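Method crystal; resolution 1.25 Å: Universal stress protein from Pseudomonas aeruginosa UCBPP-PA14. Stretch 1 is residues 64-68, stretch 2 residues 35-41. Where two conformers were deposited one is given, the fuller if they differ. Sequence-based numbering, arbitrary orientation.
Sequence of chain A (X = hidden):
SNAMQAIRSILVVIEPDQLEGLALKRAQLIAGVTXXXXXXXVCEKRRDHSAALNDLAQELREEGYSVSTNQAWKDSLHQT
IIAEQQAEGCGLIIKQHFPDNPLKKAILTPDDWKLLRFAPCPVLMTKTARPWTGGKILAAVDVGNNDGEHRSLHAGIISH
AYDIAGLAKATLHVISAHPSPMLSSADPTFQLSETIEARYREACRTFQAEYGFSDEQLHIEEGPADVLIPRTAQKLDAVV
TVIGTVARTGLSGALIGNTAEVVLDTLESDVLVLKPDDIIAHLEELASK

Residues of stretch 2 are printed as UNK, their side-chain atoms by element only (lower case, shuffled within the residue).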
# COMPACT_ATOMS: atom_id res chain seq x y z
N GLY A 64 -10.16 -17.10 15.99
CA GLY A 64 -11.21 -16.06 15.97
C GLY A 64 -11.38 -15.33 14.65
O GLY A 64 -12.21 -14.40 14.59
N TYR A 65 -10.64 -15.72 13.61
CA TYR A 65 -10.74 -15.01 12.32
C TYR A 65 -11.88 -15.58 11.48
O TYR A 65 -12.19 -16.78 11.58
CB TYR A 65 -9.43 -15.13 11.53
CG TYR A 65 -8.25 -14.45 12.19
CD1 TYR A 65 -8.04 -13.09 12.04
CD2 TYR A 65 -7.36 -15.16 12.98
CE1 TYR A 65 -6.98 -12.45 12.66
CE2 TYR A 65 -6.29 -14.53 13.59
CZ TYR A 65 -6.10 -13.17 13.44
OH TYR A 65 -5.05 -12.54 14.04
N SER A 66 -12.48 -14.71 10.67
CA SER A 66 -13.43 -15.10 9.60
C SER A 66 -12.57 -15.39 8.37
O SER A 66 -11.82 -14.49 7.95
CB SER A 66 -14.42 -14.00 9.35
OG SER A 66 -15.30 -14.32 8.29
N VAL A 67 -12.63 -16.62 7.84
CA VAL A 67 -11.70 -17.03 6.76
C VAL A 67 -12.41 -17.83 5.67
O VAL A 67 -13.24 -18.69 5.99
CB VAL A 67 -10.55 -17.89 7.33
CG1 VAL A 67 -9.49 -18.20 6.29
CG2 VAL A 67 -9.93 -17.25 8.56
N SER A 68 -12.02 -17.59 4.43
CA SER A 68 -12.39 -18.43 3.27
C SER A 68 -11.10 -18.65 2.48
O SER A 68 -10.12 -17.91 2.67
CB SER A 68 -13.50 -17.85 2.42
OG SER A 68 -13.17 -16.56 1.94
N UNK A 35 -11.41 -6.94 12.59
CA UNK A 35 -12.37 -8.08 12.47
C UNK A 35 -12.78 -8.27 11.00
O UNK A 35 -13.86 -8.83 10.74
n UNK A 35 -14.05 -8.15 17.07
c UNK A 35 -13.16 -7.84 14.86
c UNK A 35 -13.57 -7.92 13.40
o UNK A 35 -15.48 -7.66 15.41
c UNK A 35 -14.33 -7.88 15.80
N UNK A 36 -11.92 -7.83 10.07
CA UNK A 36 -12.13 -8.02 8.61
C UNK A 36 -12.07 -9.50 8.27
O UNK A 36 -11.39 -10.27 8.98
o UNK A 36 -11.19 -7.54 6.43
c UNK A 36 -11.08 -7.27 7.82
N UNK A 37 -12.75 -9.87 7.19
CA UNK A 37 -12.71 -11.25 6.68
C UNK A 37 -11.39 -11.43 5.92
O UNK A 37 -10.92 -10.47 5.28
c UNK A 37 -13.89 -12.81 5.13
c UNK A 37 -14.19 -14.98 5.03
n UNK A 37 -14.35 -13.92 5.80
n UNK A 37 -13.64 -14.58 3.87
c UNK A 37 -13.89 -11.46 5.74
c UNK A 37 -13.46 -13.23 3.93
N UNK A 38 -10.80 -12.62 6.03
CA UNK A 38 -9.59 -12.97 5.26
C UNK A 38 -9.94 -14.00 4.19
O UNK A 38 -10.45 -15.09 4.55
c UNK A 38 -6.95 -13.30 8.12
c UNK A 38 -8.07 -12.63 7.33
c UNK A 38 -8.52 -13.54 6.18
c UNK A 38 -7.62 -11.27 6.81
N UNK A 39 -9.66 -13.69 2.93
CA UNK A 39 -9.78 -14.67 1.83
C UNK A 39 -8.37 -15.06 1.39
O UNK A 39 -7.63 -14.20 0.88
c UNK A 39 -10.81 -15.14 -0.40
c UNK A 39 -10.31 -15.24 -1.65
c UNK A 39 -10.61 -14.12 0.68
n UNK A 39 -10.82 -16.37 -2.21
n UNK A 39 -11.62 -16.24 -0.21
c UNK A 39 -11.62 -16.96 -1.31
N UNK A 40 -8.01 -16.31 1.62
CA UNK A 40 -6.65 -16.80 1.30
C UNK A 40 -6.65 -17.40 -0.11
O UNK A 40 -7.45 -18.32 -0.37
c UNK A 40 -6.21 -17.85 2.32
c UNK A 40 -5.86 -18.62 4.68
c UNK A 40 -6.46 -17.54 3.79
c UNK A 40 -5.93 -16.17 4.18
N UNK A 41 -5.74 -16.94 -0.95
CA UNK A 41 -5.70 -17.38 -2.36
C UNK A 41 -4.33 -17.97 -2.68
O UNK A 41 -3.32 -17.29 -2.45
c UNK A 41 -5.77 -15.10 -5.54
c UNK A 41 -6.76 -17.41 -5.33
c UNK A 41 -5.98 -16.19 -3.27
c UNK A 41 -5.75 -16.42 -4.77
O HOH W 1 -11.51 -12.02 10.89

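Position 35 has five side-chain atoms beyond CA: three carbons in a row, the third carrying one oxygen and one nitrogen. That is a terminal amide on a long arm. It makes no contact with stretch 1. The backbone has positive phi, just after a helix ends. The residue is Gln35.

Position 36 has two side-chain atoms, a carbon and then an oxygen. Its CA-to-CB bond points away from stretch 1, and the side chain stays out of reach of stretch 1. The backbone does the linking here. Water 1 donates to O of position 36 at 2.6 Å and accepts from N of Ser66 at 2.9 Å. A single carbon bearing a hydroxyl makes this Ser36.

Position 37 has one carbon followed by a five-membered ring of three carbons and two nitrogens. The CA-to-CB bond points sideways, but the end of the side chain comes nearer to stretch 1. Both ring nitrogens meet serine hydroxyls near the ring plane. Two nitrogens separated by one carbon in such a ring identify an imidazole, so this is His37. Its ND1 is 2.7 Å from OG of Ser66 and its NE2 is 2.8 Å from OG of Ser68. Both are hydrogen bonds. The ring therefore spans two serines, with CE1 lying 3.4 Å from C of Val67.

Position 38 has four carbons, forked at the second, and no ring or polar atom. One branch end approaches the Tyr65 ring obliquely. Its backbone N donates to O of Ser66 at 2.9 Å, and its O accepts from N of Ser68 at 3.0 Å. The fork one carbon beyond CB gives Leu38. The apolar contact is Leu38 CD1 to Tyr65 CD1, 4.1 Å.

Position 39 repeats the pattern of one carbon and a five-membered ring with two nitrogens. One nitrogen meets the hydroxyl of Ser68 near the ring plane. This is His39. Its ND1 is hydrogen-bonded to OG of Ser68 at 2.7 Å, while NE2 is bonded elsewhere in the structure.

Position 40 again has four carbons forked at the second. The side chain packs on Val67, and backbone N donates to O of Ser68 at 2.8 Å. The residue is Leu40, whose CG lies 4.0 Å from CG1 of Val67.

Position 41 has four carbons with the same fork, but no contact with stretch 1. It is Leu41.

The contact is a parallel strand pairing, with Val67 opposite Leu38 and Ser68 opposite His39. Three backbone hydrogen bonds fix the register. CA of Val67 also lies 3.2 Å from O of Leu38, a CA-H...O contact. Val67 and Leu38 place their side chains on one face of the sheet, Ser68 and His39 on the other. The hydroxyl of Ser68 sits between His37 and His39 and bonds to both rings. Polar side-chain bonds thus reinforce the backbone ladder, while the apolar contacts add packing.

Stretch 2 35-41: QSHLHLL
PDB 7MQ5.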